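Local atomic coordinates of H127A/Y244A mutant of alginate lyase AlyC3 in complex with dimannuronate (Psychromonas sp., PDB entry 7C8F), a protein that is an alginate lyase of family PL7, which cleaves alginate, and in this double mutant form holds a dimannuronate in its glycan site. Residues B[28-33]-B[39-44]; B[83-88]-B[130-135]; B[104-109]-B[145-150]. All coordinates share one frame; numbering follows the deposited sequence.

Contact 1 (B[28-33]-B[39-44]); sequences ELQISD and GNKEYF. With MLI (malonate ion), chain F.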
loop_
_atom_site.group_PDB
_atom_site.type_symbol
_atom_site.label_atom_id
_atom_site.label_comp_id
_atom_site.label_asym_id
_atom_site.label_seq_id
_atom_site.Cartn_x
_atom_site.Cartn_y
_atom_site.Cartn_z
ATOM N N GLU B 28 -3.548 -9.473 -23.835
ATOM C CA GLU B 28 -4.533 -10.529 -23.934
ATOM C C GLU B 28 -5.886 -9.869 -24.164
ATOM O O GLU B 28 -5.991 -8.719 -23.970
ATOM C CB GLU B 28 -4.571 -11.468 -22.730
ATOM C CG GLU B 28 -4.954 -10.833 -21.419
ATOM C CD GLU B 28 -4.813 -11.802 -20.273
ATOM O OE1 GLU B 28 -3.786 -12.455 -20.191
ATOM O OE2 GLU B 28 -5.746 -11.882 -19.499
ATOM N N LEU B 29 -6.882 -10.629 -24.583
ATOM C CA LEU B 29 -8.236 -10.132 -24.796
ATOM C C LEU B 29 -9.109 -10.610 -23.646
ATOM O O LEU B 29 -9.134 -11.806 -23.336
ATOM C CB LEU B 29 -8.807 -10.644 -26.122
ATOM C CG LEU B 29 -10.221 -10.153 -26.445
ATOM C CD1 LEU B 29 -10.246 -8.639 -26.704
ATOM C CD2 LEU B 29 -10.786 -10.910 -27.646
ATOM N N GLN B 30 -9.781 -9.673 -22.986
ATOM C CA GLN B 30 -10.694 -9.966 -21.887
ATOM C C GLN B 30 -12.063 -9.499 -22.350
ATOM O O GLN B 30 -12.306 -8.295 -22.482
ATOM C CB GLN B 30 -10.252 -9.251 -20.603
ATOM C CG GLN B 30 -8.821 -9.621 -20.195
ATOM C CD GLN B 30 -8.384 -9.068 -18.845
ATOM O OE1 GLN B 30 -9.003 -8.153 -18.290
ATOM N NE2 GLN B 30 -7.300 -9.633 -18.313
ATOM N N ILE B 31 -12.911 -10.449 -22.687
ATOM C CA ILE B 31 -14.186 -10.148 -23.285
ATOM C C ILE B 31 -15.345 -10.942 -22.721
ATOM O O ILE B 31 -15.242 -12.090 -22.504
ATOM C CB ILE B 31 -14.067 -10.363 -24.809
ATOM C CG1 ILE B 31 -15.328 -9.989 -25.564
ATOM C CG2 ILE B 31 -13.631 -11.770 -25.132
ATOM C CD1 ILE B 31 -15.124 -9.971 -27.035
ATOM N N SER B 32 -16.438 -10.259 -22.488
ATOM C CA SER B 32 -17.623 -10.871 -21.988
ATOM C C SER B 32 -18.372 -11.592 -23.101
ATOM O O SER B 32 -18.292 -11.241 -24.221
ATOM C CB SER B 32 -18.543 -9.767 -21.484
ATOM O OG SER B 32 -18.020 -9.087 -20.399
ATOM N N ASP B 33 -19.103 -12.613 -22.705
ATOM C CA ASP B 33 -20.025 -13.314 -23.569
ATOM C C ASP B 33 -21.253 -12.415 -23.350
ATOM O O ASP B 33 -21.762 -12.341 -22.297
ATOM C CB ASP B 33 -20.261 -14.726 -23.060
ATOM C CG ASP B 33 -21.409 -15.437 -23.752
ATOM O OD1 ASP B 33 -22.110 -14.868 -24.541
ATOM O OD2 ASP B 33 -21.576 -16.590 -23.430
ATOM N N GLY B 39 -21.849 -9.915 -15.604
ATOM C CA GLY B 39 -20.465 -9.575 -15.379
ATOM C C GLY B 39 -19.436 -10.596 -15.817
ATOM O O GLY B 39 -18.297 -10.478 -15.445
ATOM N N ASN B 40 -19.831 -11.583 -16.610
ATOM C CA ASN B 40 -18.924 -12.631 -17.050
ATOM C C ASN B 40 -17.745 -12.141 -17.877
ATOM O O ASN B 40 -17.823 -11.086 -18.457
ATOM C CB ASN B 40 -19.659 -13.743 -17.820
ATOM C CG ASN B 40 -19.857 -13.421 -19.288
ATOM O OD1 ASN B 40 -18.977 -13.622 -20.106
ATOM N ND2 ASN B 40 -20.992 -12.891 -19.607
ATOM N N LYS B 41 -16.715 -12.971 -17.939
ATOM C CA LYS B 41 -15.526 -12.631 -18.704
ATOM C C LYS B 41 -14.707 -13.829 -19.168
ATOM O O LYS B 41 -14.433 -14.701 -18.422
ATOM C CB LYS B 41 -14.638 -11.709 -17.876
ATOM C CG LYS B 41 -13.648 -10.915 -18.675
ATOM C CD LYS B 41 -13.354 -9.604 -17.975
ATOM C CE LYS B 41 -12.445 -9.853 -16.787
ATOM N NZ LYS B 41 -12.253 -8.664 -15.929
ATOM N N GLU B 42 -14.326 -13.829 -20.422
ATOM C CA GLU B 42 -13.510 -14.858 -21.018
ATOM C C GLU B 42 -12.203 -14.242 -21.458
ATOM O O GLU B 42 -12.139 -13.101 -21.762
ATOM C CB GLU B 42 -14.201 -15.450 -22.195
ATOM C CG GLU B 42 -15.474 -16.141 -21.818
ATOM C CD GLU B 42 -15.968 -17.053 -22.892
ATOM O OE1 GLU B 42 -15.192 -17.808 -23.459
ATOM O OE2 GLU B 42 -17.154 -17.046 -23.128
ATOM N N TYR B 43 -11.177 -15.057 -21.467
ATOM C CA TYR B 43 -9.841 -14.655 -21.790
ATOM C C TYR B 43 -9.317 -15.356 -23.008
ATOM O O TYR B 43 -9.489 -16.521 -23.141
ATOM C CB TYR B 43 -8.949 -14.957 -20.580
ATOM C CG TYR B 43 -9.422 -14.344 -19.297
ATOM C CD1 TYR B 43 -10.404 -14.927 -18.527
ATOM C CD2 TYR B 43 -8.879 -13.181 -18.853
ATOM C CE1 TYR B 43 -10.804 -14.345 -17.362
ATOM C CE2 TYR B 43 -9.269 -12.602 -17.698
ATOM C CZ TYR B 43 -10.241 -13.186 -16.955
ATOM O OH TYR B 43 -10.613 -12.557 -15.834
ATOM N N PHE B 44 -8.658 -14.623 -23.883
ATOM C CA PHE B 44 -8.058 -15.161 -25.097
ATOM C C PHE B 44 -6.701 -14.514 -25.303
ATOM O O PHE B 44 -6.408 -13.452 -24.747
ATOM C CB PHE B 44 -8.954 -14.942 -26.316
ATOM C CG PHE B 44 -10.332 -15.517 -26.150
ATOM C CD1 PHE B 44 -10.558 -16.874 -26.335
ATOM C CD2 PHE B 44 -11.395 -14.712 -25.784
ATOM C CE1 PHE B 44 -11.824 -17.410 -26.170
ATOM C CE2 PHE B 44 -12.666 -15.239 -25.620
ATOM C CZ PHE B 44 -12.878 -16.593 -25.813
HETATM C C1 MLI F . -7.516 -9.194 -13.962
HETATM C C2 MLI F . -8.195 -10.366 -14.609
HETATM C C3 MLI F . -6.218 -8.872 -14.636
HETATM O O6 MLI F . -9.324 -10.213 -15.034
HETATM O O7 MLI F . -7.645 -11.440 -14.710
HETATM O O8 MLI F . -6.220 -8.638 -15.820
HETATM O O9 MLI F . -5.266 -8.879 -13.938
HETATM O O HOH W 1 -11.335 -6.958 -18.197
#
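L29 and F44 hold each other by two backbone hydrogen bonds, and I31 and E42 do the same at the next hydrogen-bonded pair, so strands 28-31 and 42-44 form an antiparallel hairpin whose axes lie 160° apart. The tight part is the apolar patch of L29, I31 and F44. With CG1 of I31 anti to the backbone N (chi1 -176°), its CG2 branch is turned to the edge of the F44 ring, 3.6 Å from CE2, and F4 meets the same ring edge-to-face. E42 brings a carboxylate to the D33 end of this face. Where the pairing frays, N40 takes over: its OD1 receives D33 N at 2.8 Å, in the carbonyl plane on a lone pair, and its ND2 gives a nearly straight bond to D33 O. An asparagine amide suits this, offering an acceptor and a donor as a peptide does. S32 OG adds a bond to N40 O.

The other face carries buried Q30 and exposed Y43, with K41 reaching in from the loop. A water bridges Q30 OE1 and K41 NZ. Q30 NE2 reaches E28 OE2 at 3.0 Å and malonate O8 at 2.9 Å, while Y43 OH bonds malonate O6 at 2.8 Å. E28 OE1 is probably hydrogen-bonded to H83. The malonate, probably from the crystallisation liquor, also binds R81 and K128; these donors can evidently hold a carboxylate, and K41 lies about 5 Å from the bound mannuronate.

Contact 2 (B[83-88]-B[130-135]); sequences HKNFRT and LDNQGT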
loop_
_atom_site.group_PDB
_atom_site.type_symbol
_atom_site.label_atom_id
_atom_site.label_comp_id
_atom_site.label_asym_id
_atom_site.label_seq_id
_atom_site.Cartn_x
_atom_site.Cartn_y
_atom_site.Cartn_z
ATOM N N HIS B 83 -0.152 -6.763 -20.804
ATOM C CA HIS B 83 0.262 -7.705 -19.762
ATOM C C HIS B 83 1.145 -7.101 -18.678
ATOM O O HIS B 83 1.121 -7.583 -17.539
ATOM C CB HIS B 83 0.969 -8.894 -20.396
ATOM C CG HIS B 83 0.024 -9.920 -20.925
ATOM N ND1 HIS B 83 0.177 -10.518 -22.159
ATOM C CD2 HIS B 83 -1.081 -10.471 -20.368
ATOM C CE1 HIS B 83 -0.791 -11.401 -22.335
ATOM N NE2 HIS B 83 -1.566 -11.394 -21.264
ATOM N N LYS B 84 1.952 -6.097 -19.000
ATOM C CA LYS B 84 2.903 -5.582 -18.016
ATOM C C LYS B 84 2.184 -4.974 -16.812
ATOM O O LYS B 84 1.373 -4.054 -16.954
ATOM C CB LYS B 84 3.785 -4.521 -18.677
ATOM C CG LYS B 84 4.795 -3.872 -17.728
ATOM C CD LYS B 84 5.902 -4.844 -17.355
ATOM C CE LYS B 84 6.874 -4.208 -16.365
ATOM N NZ LYS B 84 7.994 -5.144 -16.007
ATOM N N ASN B 85 2.516 -5.453 -15.615
ATOM C CA ASN B 85 2.082 -4.809 -14.369
ATOM C C ASN B 85 3.247 -3.946 -13.913
ATOM O O ASN B 85 4.218 -4.440 -13.329
ATOM C CB ASN B 85 1.693 -5.824 -13.298
ATOM C CG ASN B 85 0.566 -6.741 -13.739
ATOM O OD1 ASN B 85 -0.443 -6.309 -14.297
ATOM N ND2 ASN B 85 0.745 -8.038 -13.489
ATOM N N PHE B 86 3.155 -2.657 -14.200
ATOM C CA PHE B 86 4.293 -1.768 -14.047
ATOM C C PHE B 86 4.235 -0.954 -12.764
ATOM O O PHE B 86 3.162 -0.663 -12.215
ATOM C CB PHE B 86 4.461 -0.827 -15.249
ATOM C CG PHE B 86 3.175 -0.198 -15.758
ATOM C CD1 PHE B 86 2.609 0.899 -15.114
ATOM C CD2 PHE B 86 2.569 -0.682 -16.905
ATOM C CE1 PHE B 86 1.437 1.487 -15.600
ATOM C CE2 PHE B 86 1.398 -0.102 -17.401
ATOM C CZ PHE B 86 0.834 0.983 -16.747
ATOM N N ARG B 87 5.413 -0.566 -12.301
ATOM C CA ARG B 87 5.508 0.437 -11.253
ATOM C C ARG B 87 5.223 1.812 -11.828
ATOM O O ARG B 87 5.592 2.119 -12.962
ATOM C CB ARG B 87 6.909 0.430 -10.654
ATOM C CG ARG B 87 7.132 -0.827 -9.865
ATOM C CD ARG B 87 8.345 -0.784 -9.004
ATOM N NE ARG B 87 8.381 0.317 -8.049
ATOM C CZ ARG B 87 9.129 0.241 -6.961
ATOM N NH1 ARG B 87 9.818 -0.875 -6.743
ATOM N NH2 ARG B 87 9.198 1.238 -6.105
ATOM N N THR B 88 4.569 2.651 -11.035
ATOM C CA THR B 88 4.174 3.982 -11.491
ATOM C C THR B 88 5.031 5.069 -10.867
ATOM O O THR B 88 4.844 6.257 -11.184
ATOM C CB THR B 88 2.700 4.253 -11.144
ATOM O OG1 THR B 88 2.562 4.398 -9.715
ATOM C CG2 THR B 88 1.809 3.117 -11.634
ATOM N N LEU B 130 -0.269 -5.274 -4.897
ATOM C CA LEU B 130 1.114 -5.097 -4.467
ATOM C C LEU B 130 2.091 -5.922 -5.288
ATOM O O LEU B 130 3.289 -5.615 -5.284
ATOM C CB LEU B 130 1.270 -5.541 -3.018
ATOM C CG LEU B 130 0.566 -4.697 -1.964
ATOM C CD1 LEU B 130 0.707 -5.395 -0.628
ATOM C CD2 LEU B 130 1.145 -3.279 -1.880
ATOM N N ASP B 131 1.614 -6.969 -5.965
ATOM C CA ASP B 131 2.463 -7.928 -6.666
ATOM C C ASP B 131 1.718 -8.408 -7.905
ATOM O O ASP B 131 0.565 -8.034 -8.135
ATOM C CB ASP B 131 2.863 -9.090 -5.736
ATOM C CG ASP B 131 1.664 -9.790 -5.109
ATOM O OD1 ASP B 131 0.588 -9.819 -5.726
ATOM O OD2 ASP B 131 1.800 -10.330 -3.985
ATOM N N ASN B 132 2.388 -9.250 -8.711
ATOM C CA ASN B 132 1.781 -9.750 -9.945
ATOM C C ASN B 132 0.626 -10.708 -9.681
ATOM O O ASN B 132 -0.155 -10.983 -10.600
ATOM C CB ASN B 132 2.820 -10.471 -10.809
ATOM C CG ASN B 132 3.758 -9.523 -11.509
ATOM O OD1 ASN B 132 3.335 -8.517 -12.069
ATOM N ND2 ASN B 132 5.042 -9.852 -11.505
ATOM N N GLN B 133 0.500 -11.209 -8.452
ATOM C CA GLN B 133 -0.580 -12.106 -8.061
ATOM C C GLN B 133 -1.846 -11.369 -7.653
ATOM O O GLN B 133 -2.882 -12.008 -7.452
ATOM C CB GLN B 133 -0.124 -12.977 -6.884
ATOM C CG GLN B 133 0.921 -14.029 -7.253
ATOM C CD GLN B 133 2.245 -13.430 -7.708
ATOM O OE1 GLN B 133 2.806 -12.553 -7.050
ATOM N NE2 GLN B 133 2.746 -13.900 -8.847
ATOM N N GLY B 134 -1.791 -10.049 -7.507
ATOM C CA GLY B 134 -2.960 -9.292 -7.104
ATOM C C GLY B 134 -3.175 -9.151 -5.610
ATOM O O GLY B 134 -4.288 -8.816 -5.182
ATOM N N THR B 135 -2.150 -9.382 -4.799
ATOM C CA THR B 135 -2.308 -9.254 -3.358
ATOM C C THR B 135 -2.726 -7.833 -2.990
ATOM O O THR B 135 -2.139 -6.850 -3.462
ATOM C CB THR B 135 -0.987 -9.615 -2.681
ATOM O OG1 THR B 135 -0.552 -10.884 -3.183
ATOM C CG2 THR B 135 -1.139 -9.696 -1.177
HETATM O O HOH W 2 4.271 -7.804 -15.176
HETATM O O HOH W 3 5.598 -6.557 -12.319
#
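The CA atoms of N85 and N132 lie 6.6 Å apart across two irregular loops, the second making a type I beta turn from D131 to G134. Between the loops a single direct hydrogen bond runs from N85 ND2 to N132 OD1, 3.0 Å long with an angle of 167° at the hydrogen. N85 reaches it with CG anti to its carbonyl carbon (chi1 -59°). The acceptor lies in the amide plane of N85, whereas the donor is tilted from the carbonyl plane of N132. Asparagine suits N85 because it both gives, to N132, and accepts, from R81 at OD1, which fixes which way round the amide sits. N132 serves through its short-armed carbonyl oxygen.

These are loops at the ends of strands 77-82 and 119-129 of the large antiparallel sheet, in the beta-sandwich (jelly-roll) fold of PL7 lyases. Two waters supplement the link: one joins N85 O to N132 OD1, the other accepts from N85 N and gives a weak bond to the same oxygen. D131 ties the turn to the residue after it, OD1 accepting T135 N at 2.9 Å and OD2 taking T135 OG1 on its syn lone pair. M182 of the second subunit packs on D131 and T135.

Contact 3 (B[104-109]-B[145-150]); sequences IDPVAS and VVWKED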
loop_
_atom_site.group_PDB
_atom_site.type_symbol
_atom_site.label_atom_id
_atom_site.label_comp_id
_atom_site.label_asym_id
_atom_site.label_seq_id
_atom_site.Cartn_x
_atom_site.Cartn_y
_atom_site.Cartn_z
ATOM N N ILE B 104 -18.968 5.516 -31.419
ATOM C CA ILE B 104 -19.979 5.508 -32.471
ATOM C C ILE B 104 -21.361 5.611 -31.847
ATOM O O ILE B 104 -21.766 4.739 -31.070
ATOM C CB ILE B 104 -19.865 4.244 -33.330
ATOM C CG1 ILE B 104 -18.451 4.111 -33.889
ATOM C CG2 ILE B 104 -20.885 4.301 -34.463
ATOM C CD1 ILE B 104 -18.030 5.278 -34.758
ATOM N N ASP B 105 -22.107 6.666 -32.223
ATOM C CA ASP B 105 -23.500 6.871 -31.831
ATOM C C ASP B 105 -23.736 6.577 -30.359
ATOM O O ASP B 105 -24.620 5.777 -30.024
ATOM C CB ASP B 105 -24.426 5.993 -32.672
ATOM C CG ASP B 105 -24.521 6.462 -34.106
ATOM O OD1 ASP B 105 -24.558 7.684 -34.326
ATOM O OD2 ASP B 105 -24.564 5.594 -35.011
ATOM N N PRO B 106 -22.986 7.210 -29.449
ATOM C CA PRO B 106 -23.166 6.906 -28.022
ATOM C C PRO B 106 -24.513 7.342 -27.467
ATOM O O PRO B 106 -25.042 6.686 -26.562
ATOM C CB PRO B 106 -21.995 7.634 -27.344
ATOM C CG PRO B 106 -21.604 8.703 -28.298
ATOM C CD PRO B 106 -21.896 8.171 -29.681
ATOM N N VAL B 107 -25.100 8.426 -27.973
ATOM C CA VAL B 107 -26.430 8.785 -27.496
ATOM C C VAL B 107 -27.427 7.682 -27.832
ATOM O O VAL B 107 -28.248 7.287 -26.995
ATOM C CB VAL B 107 -26.863 10.165 -28.026
ATOM C CG1 VAL B 107 -28.289 10.471 -27.586
ATOM C CG2 VAL B 107 -25.911 11.248 -27.528
ATOM N N ALA B 108 -27.340 7.137 -29.047
ATOM C CA ALA B 108 -28.190 6.008 -29.408
ATOM C C ALA B 108 -27.925 4.799 -28.513
ATOM O O ALA B 108 -28.866 4.133 -28.069
ATOM C CB ALA B 108 -28.001 5.652 -30.884
ATOM N N SER B 109 -26.650 4.511 -28.222
ATOM C CA SER B 109 -26.314 3.397 -27.335
ATOM C C SER B 109 -27.112 3.449 -26.040
ATOM O O SER B 109 -27.546 2.414 -25.520
ATOM C CB SER B 109 -24.818 3.413 -26.993
ATOM O OG SER B 109 -24.019 3.124 -28.117
ATOM N N VAL B 145 -10.956 6.682 -18.743
ATOM C CA VAL B 145 -11.215 7.679 -19.760
ATOM C C VAL B 145 -12.558 7.242 -20.340
ATOM O O VAL B 145 -12.700 6.181 -20.847
ATOM C CB VAL B 145 -10.135 7.782 -20.848
ATOM C CG1 VAL B 145 -10.514 8.883 -21.828
ATOM C CG2 VAL B 145 -8.793 8.105 -20.229
ATOM N N VAL B 146 -13.527 8.135 -20.232
ATOM C CA VAL B 146 -14.884 7.858 -20.616
ATOM C C VAL B 146 -15.560 8.862 -21.508
ATOM O O VAL B 146 -15.152 9.970 -21.587
ATOM C CB VAL B 146 -15.790 7.779 -19.346
ATOM C CG1 VAL B 146 -15.192 6.882 -18.313
ATOM C CG2 VAL B 146 -16.068 9.149 -18.722
ATOM N N TRP B 147 -16.628 8.409 -22.145
ATOM C CA TRP B 147 -17.561 9.257 -22.862
ATOM C C TRP B 147 -18.707 9.253 -21.875
ATOM O O TRP B 147 -19.092 8.242 -21.414
ATOM C CB TRP B 147 -18.013 8.713 -24.200
ATOM C CG TRP B 147 -19.024 9.596 -24.881
ATOM C CD1 TRP B 147 -18.756 10.532 -25.794
ATOM C CD2 TRP B 147 -20.434 9.605 -24.694
ATOM N NE1 TRP B 147 -19.896 11.142 -26.192
ATOM C CE2 TRP B 147 -20.945 10.599 -25.523
ATOM C CE3 TRP B 147 -21.307 8.886 -23.907
ATOM C CZ2 TRP B 147 -22.277 10.867 -25.604
ATOM C CZ3 TRP B 147 -22.631 9.163 -24.001
ATOM C CH2 TRP B 147 -23.094 10.149 -24.845
ATOM N N LYS B 148 -19.213 10.423 -21.518
ATOM C CA LYS B 148 -20.270 10.525 -20.515
ATOM C C LYS B 148 -21.455 11.284 -21.090
ATOM O O LYS B 148 -21.288 12.368 -21.651
ATOM C CB LYS B 148 -19.771 11.202 -19.233
ATOM C CG LYS B 148 -20.793 11.201 -18.101
ATOM C CD LYS B 148 -20.153 11.570 -16.773
ATOM C CE LYS B 148 -21.172 11.594 -15.634
ATOM N NZ LYS B 148 -21.704 10.242 -15.307
ATOM N N GLU B 149 -22.652 10.733 -20.905
ATOM C CA GLU B 149 -23.827 11.340 -21.522
ATOM C C GLU B 149 -24.100 12.732 -20.950
ATOM O O GLU B 149 -24.302 13.690 -21.707
ATOM C CB GLU B 149 -25.046 10.432 -21.354
ATOM C CG GLU B 149 -26.295 11.020 -22.002
ATOM C CD GLU B 149 -27.551 10.227 -21.691
ATOM O OE1 GLU B 149 -28.211 9.768 -22.643
ATOM O OE2 GLU B 149 -27.875 10.067 -20.495
ATOM N N ASP B 150 -24.104 12.865 -19.623
ATOM C CA ASP B 150 -24.532 14.122 -19.005
ATOM C C ASP B 150 -23.881 14.234 -17.634
ATOM O O ASP B 150 -24.227 13.482 -16.719
ATOM C CB ASP B 150 -26.054 14.157 -18.895
ATOM C CG ASP B 150 -26.571 15.503 -18.425
ATOM O OD1 ASP B 150 -25.784 16.258 -17.824
ATOM O OD2 ASP B 150 -27.762 15.804 -18.654
HETATM O O HOH W 4 -29.640 8.415 -24.868
#
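P106 lies over one face of the W147 indole, its CB 3.4 Å from the centroid of the six-membered ring and only 2° off the ring normal, a CH-pi contact. CG of the same pyrrolidine sits over W147 CE2 at 3.4 Å, on the CZ2 and NE1 side, so two methylene groups share the face, and proline and indole cross at about a right angle. Proline suits the first turn of helix 106-109, where its missing N-H costs no helix bond and its rigid ring offers a firm apolar surface. The tryptophan side chain leaves strand 145-148 with CG directed opposite its own nitrogen (chi1 178°) and the ring turned across that direction (chi2 95°), which presents the flat side to the helix. V107 adds one methyl, CG2, near the far corner of the indole, 4.0 Å from W147 CH2.

M110 and A197 also touch the buried indole. Replacing W147 by an alanine would probably leave P106 and the V107 methyl without the surface they rest on and open a gap under the helix. Beyond the indole a water spans V107 O and E149 OE1, while N118 bonds the other carboxylate oxygen of E149. In the PL7 beta-sandwich, this proline-on-tryptophan packing sets the short helix, in the connection leaving strand 93-103 of one sheet, against strand 143-148 of the other.

Overall arrangement
Contacts 1 and 3 are both partly buried and reach the same large sheet, through strands 27-31 and 42-44 in the first and strand 143-148 in the third, yet their nearest atoms stay about 15 Å apart. Contact 2 lies at the surface, in loops after strands 77-82 and 119-129 of that sheet, and touches contact 1 where H83 meets E28. The chemistry follows the place: backbone pairing with an apolar patch and a polar face in the hairpin, amides and water between the exposed loops, and ring packing where a short helix packs on one strand's tryptophan. Contacts 2 and 3 lie on opposite sides of the chain's centre, their segments alternating along the sequence.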